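Local coordinates for protein amidohydrolase (Pseudomonas aeruginosa, PDB 2I5G) that probably acts as a metal-dependent dipeptidase of the M19 (membrane dipeptidase) family, built on a TIM-barrel fold, at residues A[11-16]-A[34-39]; A[66-71]-A[86-91]; A[240-245]-A[307-312]; A[246-251]-A[288-293]. The protein carries 2 engineered substitutions. All blocks are in the same frame, centred on the assembly; numbering follows the deposited sequence.

Contact 1: residues A[11-16]-A[34-39]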
loop_
_atom_site.group_PDB
_atom_site.type_symbol
_atom_site.label_atom_id
_atom_site.label_comp_id
_atom_site.label_asym_id
_atom_site.label_seq_id
_atom_site.Cartn_x
_atom_site.Cartn_y
_atom_site.Cartn_z
ATOM N N ILE A 11 -29.030 -26.427 3.590
ATOM C CA ILE A 11 -28.513 -25.093 3.328
ATOM C C ILE A 11 -27.140 -25.275 2.711
ATOM O O ILE A 11 -26.205 -25.690 3.390
ATOM C CB ILE A 11 -28.333 -24.290 4.626
ATOM C CG1 ILE A 11 -29.678 -24.115 5.323
ATOM C CG2 ILE A 11 -27.699 -22.937 4.316
ATOM C CD1 ILE A 11 -30.691 -23.377 4.486
ATOM N N VAL A 12 -27.015 -24.995 1.420
ATOM C CA VAL A 12 -25.719 -25.136 0.779
ATOM C C VAL A 12 -25.163 -23.745 0.530
ATOM O O VAL A 12 -25.854 -22.862 0.015
ATOM C CB VAL A 12 -25.808 -25.965 -0.546
ATOM C CG1 VAL A 12 -27.245 -26.399 -0.805
ATOM C CG2 VAL A 12 -25.246 -25.174 -1.717
ATOM N N ILE A 13 -23.911 -23.552 0.924
ATOM C CA ILE A 13 -23.249 -22.269 0.777
ATOM C C ILE A 13 -21.861 -22.459 0.208
ATOM O O ILE A 13 -21.207 -23.462 0.488
ATOM C CB ILE A 13 -23.149 -21.558 2.141
ATOM C CG1 ILE A 13 -24.554 -21.150 2.598
ATOM C CG2 ILE A 13 -22.212 -20.360 2.047
ATOM C CD1 ILE A 13 -24.599 -20.439 3.928
ATOM N N ASP A 14 -21.416 -21.500 -0.597
ATOM C CA ASP A 14 -20.092 -21.571 -1.199
ATOM C C ASP A 14 -19.275 -20.369 -0.781
ATOM O O ASP A 14 -19.655 -19.231 -1.038
ATOM C CB ASP A 14 -20.194 -21.630 -2.723
ATOM C CG ASP A 14 -18.850 -21.866 -3.387
ATOM O OD1 ASP A 14 -18.838 -22.173 -4.600
ATOM O OD2 ASP A 14 -17.808 -21.743 -2.700
ATOM N N GLY A 15 -18.145 -20.638 -0.140
ATOM C CA GLY A 15 -17.274 -19.583 0.343
ATOM C C GLY A 15 -16.652 -18.661 -0.692
ATOM O O GLY A 15 -16.213 -17.565 -0.343
ATOM N N LEU A 16 -16.588 -19.086 -1.950
ATOM C CA LEU A 16 -16.007 -18.231 -2.968
ATOM C C LEU A 16 -16.356 -18.566 -4.408
ATOM O O LEU A 16 -16.177 -19.697 -4.868
ATOM C CB LEU A 16 -14.490 -18.205 -2.854
ATOM C CG LEU A 16 -13.963 -16.986 -3.613
ATOM C CD1 LEU A 16 -13.806 -15.836 -2.627
ATOM C CD2 LEU A 16 -12.642 -17.288 -4.276
ATOM N N LEU A 34 -27.889 -24.301 -4.838
ATOM C CA LEU A 34 -27.093 -23.389 -4.026
ATOM C C LEU A 34 -28.012 -22.445 -3.259
ATOM O O LEU A 34 -28.920 -21.850 -3.838
ATOM C CB LEU A 34 -26.156 -22.586 -4.936
ATOM C CG LEU A 34 -24.994 -21.799 -4.330
ATOM C CD1 LEU A 34 -24.023 -22.758 -3.661
ATOM C CD2 LEU A 34 -24.279 -21.013 -5.423
ATOM N N THR A 35 -27.781 -22.311 -1.958
ATOM C CA THR A 35 -28.598 -21.424 -1.139
ATOM C C THR A 35 -27.991 -20.026 -1.122
ATOM O O THR A 35 -28.691 -19.034 -1.333
ATOM C CB THR A 35 -28.707 -21.931 0.306
ATOM O OG1 THR A 35 -29.170 -23.286 0.302
ATOM C CG2 THR A 35 -29.683 -21.079 1.095
ATOM N N ALA A 36 -26.688 -19.949 -0.878
ATOM C CA ALA A 36 -26.016 -18.658 -0.849
ATOM C C ALA A 36 -24.553 -18.783 -1.252
ATOM O O ALA A 36 -23.978 -19.870 -1.208
ATOM C CB ALA A 36 -26.133 -18.044 0.536
ATOM N N ALA A 37 -23.955 -17.663 -1.650
ATOM C CA ALA A 37 -22.560 -17.671 -2.058
ATOM C C ALA A 37 -21.832 -16.337 -1.897
ATOM O O ALA A 37 -22.402 -15.267 -2.119
ATOM C CB ALA A 37 -22.460 -18.135 -3.499
ATOM N N ASN A 38 -20.563 -16.419 -1.498
ATOM C CA ASN A 38 -19.699 -15.248 -1.343
ATOM C C ASN A 38 -19.212 -14.894 -2.747
ATOM O O ASN A 38 -18.312 -15.546 -3.277
ATOM C CB ASN A 38 -18.482 -15.583 -0.464
ATOM C CG ASN A 38 -17.411 -14.487 -0.482
ATOM O OD1 ASN A 38 -17.504 -13.520 -1.238
ATOM N ND2 ASN A 38 -16.385 -14.642 0.355
ATOM N N CYS A 39 -19.807 -13.874 -3.351
ATOM C CA CYS A 39 -19.399 -13.472 -4.686
ATOM C C CYS A 39 -18.446 -12.290 -4.665
ATOM O O CYS A 39 -18.723 -11.254 -4.060
ATOM C CB CYS A 39 -20.621 -13.150 -5.544
ATOM S SG CYS A 39 -21.656 -14.598 -5.837
#
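The flat carboxamide of Asn38 meets the Gly15 peptide with its CB and ND2 side rather than its OD1 side: Gly15 O lies obliquely out of the amide plane, 3.3 Å from Asn38 CG. Leu16 runs alongside in the same direction, its CD1 at 4.1 Å from Asn38 ND2. The other flat group, the carboxylate of Asp14, receives Leu16 N on OD2 from above its plane in a nearly straight bond (175°), which makes an Asx turn where the chain bends at Gly15. Between the two segments runs a parallel ladder. Val12 O takes two donors, Thr35 N at 2.8 Å and Ala36 N at 3.2 Å; further on, Asp14 N gives to Ala36 O and Asn38 N to Asp14 O. Thr35 OG1, anti to its own carbonyl carbon (chi1 -54°), accepts from Val12 N at 3.0 Å, a side-chain bond just ahead of the ladder. Ile13 CG1 meets Ala36 CB on one face of the sheet, towards helices 74-82 and 304-323; Leu34 CD1 packs against Val12 and Asp14 CB. As the first beta-alpha-beta unit of the barrel, the pair is held mainly by backbone bonds, and its buried carboxylate has both oxygens hydrogen-bonded, OD2 to Leu16 N and OD1 to Thr248 OG1.

Contact 2: residues A[66-71]-A[86-91]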
loop_
_atom_site.group_PDB
_atom_site.type_symbol
_atom_site.label_atom_id
_atom_site.label_comp_id
_atom_site.label_asym_id
_atom_site.label_seq_id
_atom_site.Cartn_x
_atom_site.Cartn_y
_atom_site.Cartn_z
ATOM N N ASP A 66 -35.904 -13.056 -9.690
ATOM C CA ASP A 66 -36.677 -14.284 -9.582
ATOM C C ASP A 66 -35.748 -15.478 -9.368
ATOM O O ASP A 66 -36.201 -16.599 -9.146
ATOM C CB ASP A 66 -37.511 -14.473 -10.849
ATOM C CG ASP A 66 -36.662 -14.523 -12.105
ATOM O OD1 ASP A 66 -35.728 -13.704 -12.229
ATOM O OD2 ASP A 66 -36.940 -15.376 -12.976
ATOM N N LEU A 67 -34.446 -15.215 -9.422
ATOM C CA LEU A 67 -33.420 -16.239 -9.252
ATOM C C LEU A 67 -32.532 -15.983 -8.044
ATOM O O LEU A 67 -32.155 -16.914 -7.335
ATOM C CB LEU A 67 -32.532 -16.305 -10.502
ATOM C CG LEU A 67 -32.948 -17.227 -11.655
ATOM C CD1 LEU A 67 -34.460 -17.215 -11.826
ATOM C CD2 LEU A 67 -32.225 -16.796 -12.934
ATOM N N VAL A 68 -32.197 -14.717 -7.812
ATOM C CA VAL A 68 -31.320 -14.360 -6.709
ATOM C C VAL A 68 -31.787 -13.142 -5.918
ATOM O O VAL A 68 -32.576 -12.332 -6.405
ATOM C CB VAL A 68 -29.891 -14.080 -7.230
ATOM C CG1 VAL A 68 -29.332 -15.318 -7.918
ATOM C CG2 VAL A 68 -29.917 -12.906 -8.202
ATOM N N ILE A 69 -31.280 -13.030 -4.690
ATOM C CA ILE A 69 -31.591 -11.925 -3.787
ATOM C C ILE A 69 -30.327 -11.613 -2.994
ATOM O O ILE A 69 -29.496 -12.495 -2.751
ATOM C CB ILE A 69 -32.700 -12.287 -2.774
ATOM C CG1 ILE A 69 -32.209 -13.412 -1.854
ATOM C CG2 ILE A 69 -33.968 -12.677 -3.501
ATOM C CD1 ILE A 69 -33.228 -13.859 -0.819
ATOM N N PRO A 70 -30.175 -10.353 -2.567
ATOM C CA PRO A 70 -29.019 -9.883 -1.797
ATOM C C PRO A 70 -28.911 -10.615 -0.474
ATOM O O PRO A 70 -29.892 -11.159 0.012
ATOM C CB PRO A 70 -29.325 -8.401 -1.578
ATOM C CG PRO A 70 -30.263 -8.055 -2.690
ATOM C CD PRO A 70 -31.147 -9.265 -2.757
ATOM N N VAL A 71 -27.718 -10.615 0.106
ATOM C CA VAL A 71 -27.486 -11.253 1.399
ATOM C C VAL A 71 -26.687 -10.325 2.302
ATOM O O VAL A 71 -25.529 -10.036 2.024
ATOM C CB VAL A 71 -26.706 -12.578 1.254
ATOM C CG1 VAL A 71 -26.197 -13.039 2.610
ATOM C CG2 VAL A 71 -27.609 -13.642 0.670
ATOM N N THR A 86 -31.333 -18.078 -4.758
ATOM C CA THR A 86 -29.940 -18.100 -4.346
ATOM C C THR A 86 -29.527 -16.765 -3.768
ATOM O O THR A 86 -29.602 -15.732 -4.433
ATOM C CB THR A 86 -29.015 -18.433 -5.528
ATOM O OG1 THR A 86 -29.073 -19.837 -5.794
ATOM C CG2 THR A 86 -27.582 -18.037 -5.215
ATOM N N GLY A 87 -29.077 -16.795 -2.524
ATOM C CA GLY A 87 -28.657 -15.572 -1.878
ATOM C C GLY A 87 -27.271 -15.206 -2.340
ATOM O O GLY A 87 -26.429 -16.085 -2.536
ATOM N N ILE A 88 -27.031 -13.912 -2.523
ATOM C CA ILE A 88 -25.729 -13.439 -2.964
ATOM C C ILE A 88 -25.111 -12.488 -1.955
ATOM O O ILE A 88 -25.653 -11.425 -1.664
ATOM C CB ILE A 88 -25.834 -12.769 -4.351
ATOM C CG1 ILE A 88 -26.111 -13.851 -5.397
ATOM C CG2 ILE A 88 -24.550 -12.016 -4.691
ATOM C CD1 ILE A 88 -26.245 -13.326 -6.797
ATOM N N LEU A 89 -23.971 -12.906 -1.416
ATOM C CA LEU A 89 -23.237 -12.138 -0.421
ATOM C C LEU A 89 -21.984 -11.522 -1.048
ATOM O O LEU A 89 -21.064 -12.233 -1.459
ATOM C CB LEU A 89 -22.868 -13.060 0.750
ATOM C CG LEU A 89 -21.741 -12.664 1.713
ATOM C CD1 LEU A 89 -21.989 -11.265 2.232
ATOM C CD2 LEU A 89 -21.649 -13.672 2.867
ATOM N N TYR A 90 -21.955 -10.194 -1.117
ATOM C CA TYR A 90 -20.822 -9.484 -1.706
ATOM C C TYR A 90 -19.529 -9.613 -0.932
ATOM O O TYR A 90 -19.505 -9.412 0.288
ATOM C CB TYR A 90 -21.131 -7.994 -1.854
ATOM C CG TYR A 90 -22.190 -7.684 -2.875
ATOM C CD1 TYR A 90 -22.495 -8.595 -3.891
ATOM C CD2 TYR A 90 -22.851 -6.458 -2.861
ATOM C CE1 TYR A 90 -23.426 -8.288 -4.869
ATOM C CE2 TYR A 90 -23.789 -6.138 -3.837
ATOM C CZ TYR A 90 -24.069 -7.057 -4.839
ATOM O OH TYR A 90 -24.977 -6.736 -5.819
ATOM N N GLY A 91 -18.449 -9.915 -1.655
ATOM C CA GLY A 91 -17.147 -10.044 -1.029
ATOM C C GLY A 91 -16.016 -9.376 -1.795
ATOM O O GLY A 91 -16.098 -9.180 -3.016
HETATM O O HOH W 1 -24.499 -8.780 -0.263
#
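Val68, Ile69 and Pro70 run parallel to Thr86, Gly87 and Ile88, the two strand axes 4.6 Å apart at closest and inclined at 38°. The ladder alternates: Thr86 N to Leu67 O, Ile69 N to Thr86 O, Ile88 N to Ile69 O at 2.9 Å, and finally a weak bond from Val71 N to Ile88 O, bent to 117°. A water lies between Val71 O and Tyr90 N, accepting from Tyr90 N and probably donating to Val71 O. Among the side chains, Ile88 reaches across with CD1 to Val68 CB at 3.7 Å, CD1 anti to CA (chi2 180°), which extends the chain toward Val68. Val71 points at the partner strand: CG2 rests over the backbone, 3.4 Å from Gly87 CA, where no side chain intervenes, and CG1 meets Leu89 CB at 3.8 Å. Thr86 takes part through CB, near Val68 CG1, while its OG1 is bonded to Leu34 O. The two strands and helix 74-82 between them make a beta-alpha-beta unit. Strand 86-92 also pairs with 36-40 and 113-117, leaving 68-70 as a side branch of the sheet. Val68 and Tyr90 pack on helix 47-63, Leu67 and Thr86 on helix 23-31, and Leu89 on helix 304-323.

Contact 3: residues A[240-245]-A[307-312]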
loop_
_atom_site.group_PDB
_atom_site.type_symbol
_atom_site.label_atom_id
_atom_site.label_comp_id
_atom_site.label_asym_id
_atom_site.label_seq_id
_atom_site.Cartn_x
_atom_site.Cartn_y
_atom_site.Cartn_z
ATOM N N GLY A 240 -11.547 -29.836 12.554
ATOM C CA GLY A 240 -12.700 -30.291 13.311
ATOM C C GLY A 240 -13.977 -30.060 12.522
ATOM O O GLY A 240 -13.997 -29.239 11.601
ATOM N N GLU A 241 -15.055 -30.750 12.887
ATOM C CA GLU A 241 -16.305 -30.616 12.153
ATOM C C GLU A 241 -17.079 -29.327 12.327
ATOM O O GLU A 241 -18.109 -29.144 11.690
ATOM C CB GLU A 241 -17.234 -31.791 12.450
ATOM C CG GLU A 241 -17.540 -32.007 13.909
ATOM C CD GLU A 241 -18.577 -33.090 14.107
ATOM O OE1 GLU A 241 -19.769 -32.813 13.870
ATOM O OE2 GLU A 241 -18.200 -34.222 14.481
ATOM N N ASP A 242 -16.597 -28.424 13.168
ATOM C CA ASP A 242 -17.310 -27.170 13.368
ATOM C C ASP A 242 -16.661 -25.958 12.700
ATOM O O ASP A 242 -17.273 -24.893 12.621
ATOM C CB ASP A 242 -17.491 -26.910 14.862
ATOM C CG ASP A 242 -18.578 -27.779 15.480
ATOM O OD1 ASP A 242 -18.677 -27.806 16.726
ATOM O OD2 ASP A 242 -19.340 -28.421 14.724
ATOM N N ALA A 243 -15.440 -26.122 12.199
ATOM C CA ALA A 243 -14.737 -25.017 11.557
ATOM C C ALA A 243 -14.370 -25.261 10.088
ATOM O O ALA A 243 -13.421 -24.663 9.573
ATOM C CB ALA A 243 -13.487 -24.695 12.348
ATOM N N ILE A 244 -15.127 -26.122 9.411
ATOM C CA ILE A 244 -14.845 -26.438 8.017
ATOM C C ILE A 244 -16.052 -26.203 7.106
ATOM O O ILE A 244 -17.191 -26.419 7.501
ATOM C CB ILE A 244 -14.381 -27.903 7.879
ATOM C CG1 ILE A 244 -13.887 -28.167 6.465
ATOM C CG2 ILE A 244 -15.529 -28.851 8.210
ATOM C CD1 ILE A 244 -13.432 -29.586 6.247
ATOM N N GLY A 245 -15.785 -25.760 5.882
ATOM C CA GLY A 245 -16.850 -25.498 4.932
ATOM C C GLY A 245 -16.350 -25.534 3.498
ATOM O O GLY A 245 -15.194 -25.882 3.240
ATOM N N VAL A 307 -22.249 -33.815 7.216
ATOM C CA VAL A 307 -22.440 -33.317 5.859
ATOM C C VAL A 307 -23.196 -31.984 5.864
ATOM O O VAL A 307 -22.775 -31.037 5.203
ATOM C CB VAL A 307 -23.220 -34.332 4.987
ATOM C CG1 VAL A 307 -23.461 -33.751 3.597
ATOM C CG2 VAL A 307 -22.442 -35.639 4.889
ATOM N N ARG A 308 -24.301 -31.904 6.604
ATOM C CA ARG A 308 -25.070 -30.661 6.667
ATOM C C ARG A 308 -24.086 -29.547 7.013
ATOM O O ARG A 308 -24.137 -28.448 6.455
ATOM C CB ARG A 308 -26.130 -30.706 7.773
ATOM C CG ARG A 308 -26.792 -32.049 8.022
ATOM C CD ARG A 308 -28.010 -32.297 7.150
ATOM N NE ARG A 308 -28.972 -31.203 7.213
ATOM C CZ ARG A 308 -30.240 -31.299 6.822
ATOM N NH1 ARG A 308 -30.714 -32.443 6.349
ATOM N NH2 ARG A 308 -31.029 -30.235 6.878
ATOM N N LYS A 309 -23.191 -29.850 7.950
ATOM C CA LYS A 309 -22.185 -28.898 8.411
ATOM C C LYS A 309 -21.332 -28.388 7.265
ATOM O O LYS A 309 -21.395 -27.217 6.901
ATOM C CB LYS A 309 -21.250 -29.547 9.433
ATOM C CG LYS A 309 -21.927 -30.284 10.562
ATOM C CD LYS A 309 -22.730 -29.344 11.422
ATOM C CE LYS A 309 -22.893 -29.929 12.809
ATOM N NZ LYS A 309 -21.565 -30.241 13.415
ATOM N N VAL A 310 -20.529 -29.287 6.707
ATOM C CA VAL A 310 -19.622 -28.949 5.626
ATOM C C VAL A 310 -20.294 -28.296 4.431
ATOM O O VAL A 310 -19.690 -27.458 3.769
ATOM C CB VAL A 310 -18.853 -30.193 5.146
ATOM C CG1 VAL A 310 -17.849 -29.798 4.080
ATOM C CG2 VAL A 310 -18.141 -30.846 6.322
HETATM N N MSE A 311 -21.539 -28.653 4.151
HETATM C CA MSE A 311 -22.201 -28.059 2.998
HETATM C C MSE A 311 -22.725 -26.644 3.216
HETATM O O MSE A 311 -22.969 -25.924 2.243
HETATM C CB MSE A 311 -23.329 -28.969 2.488
HETATM C CG MSE A 311 -22.841 -30.289 1.892
HETATM SE SE MSE A 311 -21.390 -30.088 0.599
HETATM C CE MSE A 311 -22.344 -29.195 -0.824
ATOM N N GLY A 312 -22.887 -26.229 4.472
ATOM C CA GLY A 312 -23.383 -24.884 4.703
ATOM C C GLY A 312 -23.642 -24.440 6.129
ATOM O O GLY A 312 -23.287 -23.319 6.496
#
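In this TIM barrel the residues leading into strand 244-246, from Glu241 on, lie beside the helix 304-323 that follows late in the chain, and a salt-bridge network with an apolar pair joins them. Gly240 to Ala243 form a type I turn at the end of helix 225-239, which presents two acidic side chains to Lys309. Asp242 OD2 is met by Lys309 NZ nearly along its C-O bond at 3.2 Å. Glu241 OE1 lies as far from Lys309 NZ, 3.2 Å, but that hydrogen bond is weak, and the same carboxylate is also bridged to Arg305 of the same helix. The lysine bends at chi2 (-64°) and again at chi4 (56°), the second bend swinging NZ to the place where both carboxylates reach it. The ammonium group, facing both carboxylates, probably offsets their negative charge at this partly exposed part of the surface. Deeper in, Asn314 ND2 bonds to the carbonyls of Glu241 and Ile244, and strand and helix come close enough for Gly245 CA to lie 3.6 Å from Val310 O. Val310 and Ile244 also pack with helix 225-239 through Ile232. Their own meeting is methyl to methyl, Ile244 CG2 to Val310 CG2 at 3.8 Å.

Contact 4: residues A[246-251]-A[288-293]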
loop_
_atom_site.group_PDB
_atom_site.type_symbol
_atom_site.label_atom_id
_atom_site.label_comp_id
_atom_site.label_asym_id
_atom_site.label_seq_id
_atom_site.Cartn_x
_atom_site.Cartn_y
_atom_site.Cartn_z
ATOM N N ILE A 246 -17.221 -25.162 2.563
ATOM C CA ILE A 246 -16.869 -25.159 1.150
ATOM C C ILE A 246 -16.559 -23.775 0.590
ATOM O O ILE A 246 -17.210 -22.793 0.944
ATOM C CB ILE A 246 -18.002 -25.790 0.312
ATOM C CG1 ILE A 246 -18.092 -27.279 0.626
ATOM C CG2 ILE A 246 -17.753 -25.583 -1.179
ATOM C CD1 ILE A 246 -16.792 -28.035 0.391
ATOM N N GLY A 247 -15.552 -23.725 -0.280
ATOM C CA GLY A 247 -15.135 -22.499 -0.952
ATOM C C GLY A 247 -14.574 -22.908 -2.314
ATOM O O GLY A 247 -13.375 -22.785 -2.575
ATOM N N THR A 248 -15.452 -23.409 -3.183
ATOM C CA THR A 248 -15.069 -23.902 -4.508
ATOM C C THR A 248 -14.106 -23.042 -5.308
ATOM O O THR A 248 -13.139 -23.550 -5.876
ATOM C CB THR A 248 -16.301 -24.141 -5.400
ATOM O OG1 THR A 248 -16.816 -22.884 -5.855
ATOM C CG2 THR A 248 -17.375 -24.876 -4.629
ATOM N N ASP A 249 -14.378 -21.747 -5.372
ATOM C CA ASP A 249 -13.527 -20.848 -6.129
ATOM C C ASP A 249 -13.879 -21.030 -7.606
ATOM O O ASP A 249 -13.004 -21.060 -8.466
ATOM C CB ASP A 249 -12.056 -21.185 -5.865
ATOM C CG ASP A 249 -11.106 -20.101 -6.337
ATOM O OD1 ASP A 249 -11.539 -18.936 -6.454
ATOM O OD2 ASP A 249 -9.913 -20.410 -6.574
ATOM N N PHE A 250 -15.175 -21.165 -7.888
ATOM C CA PHE A 250 -15.650 -21.321 -9.262
ATOM C C PHE A 250 -15.360 -20.065 -10.087
ATOM O O PHE A 250 -15.699 -18.951 -9.679
ATOM C CB PHE A 250 -17.157 -21.588 -9.286
ATOM C CG PHE A 250 -17.522 -23.046 -9.273
ATOM C CD1 PHE A 250 -16.979 -23.923 -10.214
ATOM C CD2 PHE A 250 -18.433 -23.542 -8.341
ATOM C CE1 PHE A 250 -17.337 -25.271 -10.227
ATOM C CE2 PHE A 250 -18.797 -24.890 -8.346
ATOM C CZ PHE A 250 -18.246 -25.755 -9.294
ATOM N N THR A 251 -14.739 -20.254 -11.247
ATOM C CA THR A 251 -14.397 -19.150 -12.143
ATOM C C THR A 251 -15.224 -19.271 -13.425
ATOM O O THR A 251 -14.855 -18.747 -14.483
ATOM C CB THR A 251 -12.902 -19.187 -12.509
ATOM O OG1 THR A 251 -12.618 -20.375 -13.258
ATOM C CG2 THR A 251 -12.055 -19.193 -11.255
ATOM N N GLY A 288 -23.740 -25.993 -11.321
ATOM C CA GLY A 288 -24.915 -26.846 -11.366
ATOM C C GLY A 288 -24.694 -28.279 -10.909
ATOM O O GLY A 288 -25.648 -29.054 -10.794
ATOM N N GLU A 289 -23.442 -28.636 -10.642
ATOM C CA GLU A 289 -23.117 -29.988 -10.199
ATOM C C GLU A 289 -22.850 -30.087 -8.704
ATOM O O GLU A 289 -22.486 -31.157 -8.211
ATOM C CB GLU A 289 -21.898 -30.514 -10.949
ATOM C CG GLU A 289 -22.151 -30.880 -12.391
ATOM C CD GLU A 289 -20.914 -31.450 -13.045
ATOM O OE1 GLU A 289 -20.000 -30.661 -13.360
ATOM O OE2 GLU A 289 -20.849 -32.688 -13.231
ATOM N N PHE A 290 -23.033 -28.977 -7.990
ATOM C CA PHE A 290 -22.803 -28.931 -6.546
ATOM C C PHE A 290 -23.304 -30.182 -5.809
ATOM O O PHE A 290 -22.589 -30.752 -4.982
ATOM C CB PHE A 290 -23.465 -27.683 -5.952
ATOM C CG PHE A 290 -22.514 -26.778 -5.222
ATOM C CD1 PHE A 290 -21.993 -27.142 -3.985
ATOM C CD2 PHE A 290 -22.118 -25.565 -5.784
ATOM C CE1 PHE A 290 -21.091 -26.314 -3.319
ATOM C CE2 PHE A 290 -21.217 -24.732 -5.129
ATOM C CZ PHE A 290 -20.703 -25.108 -3.893
ATOM N N PRO A 291 -24.532 -30.632 -6.107
ATOM C CA PRO A 291 -25.074 -31.823 -5.439
ATOM C C PRO A 291 -24.240 -33.108 -5.474
ATOM O O PRO A 291 -24.490 -34.022 -4.692
ATOM C CB PRO A 291 -26.456 -31.996 -6.087
ATOM C CG PRO A 291 -26.348 -31.256 -7.379
ATOM C CD PRO A 291 -25.526 -30.052 -7.026
ATOM N N ASN A 292 -23.251 -33.189 -6.356
ATOM C CA ASN A 292 -22.415 -34.386 -6.420
ATOM C C ASN A 292 -21.446 -34.424 -5.246
ATOM O O ASN A 292 -20.860 -35.465 -4.939
ATOM C CB ASN A 292 -21.610 -34.414 -7.713
ATOM C CG ASN A 292 -22.482 -34.438 -8.936
ATOM O OD1 ASN A 292 -21.989 -34.389 -10.060
ATOM N ND2 ASN A 292 -23.787 -34.510 -8.729
ATOM N N LEU A 293 -21.273 -33.275 -4.600
ATOM C CA LEU A 293 -20.372 -33.162 -3.467
ATOM C C LEU A 293 -21.051 -33.676 -2.201
ATOM O O LEU A 293 -20.399 -34.200 -1.296
ATOM C CB LEU A 293 -19.940 -31.703 -3.308
ATOM C CG LEU A 293 -18.823 -31.395 -2.311
ATOM C CD1 LEU A 293 -17.683 -32.393 -2.457
ATOM C CD2 LEU A 293 -18.335 -29.979 -2.551
#
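Phe290 reaches into the loop 246-251 and is met by three side chains at its far end. Thr248 comes tip to tip with it, CG2 standing 3.4 Å from Phe290 CZ in an oblique approach. Ile246 slides past in the opposite direction, and its CG2 lies at the ring edge, near the plane, 4.0 Å from Phe290 CE1. The two phenylalanines also run past each other in opposite directions: Phe290 CE2 sits at the edge of the Phe250 ring, near its plane, 4.0 Å from Phe250 CE2, with the rings inclined at roughly 68°. The second branch of Ile246 points elsewhere, CD1 meeting Leu293 CD2 tip to tip at 3.8 Å. In Thr248, CG2 stands anti to the carbonyl carbon (chi1 75° for OG1); this methyl packs on Phe290, while the hydroxyl bonds to Asp14 OD1. Within the loop, Phe250 N makes a weak bond to Thr248 OG1. No hydrogen bond crosses between the segments; this is buried apolar packing in a TIM barrel, joining the end of strand 244-246 and the loop after it to Phe290 and Leu293 at helix 291-299.

Overall arrangement
Contacts 1 and 2 belong to one sheet and are mostly backbone hydrogen bonding; strands 36-40 and 86-92 lie side by side, with Thr35 O 2.6 Å from Gly87 N. Contact 1 is buried almost throughout, contact 2 more peripheral, its centre about 15 Å from that of the chain. Contacts 3 and 4 depend on side chains: charges at a partly exposed part of the surface in contact 3, apolar groups in the buried contact 4. These two lie at the entry and the exit of strand 244-246, and Met311 of helix 304-323 packs on Phe290. Contact 1 meets both, through Ile13 N with Met311 O and Gly15 N with Ile246 O, the latter consistent with the closing of the barrel between strands 13-17 and 244-246.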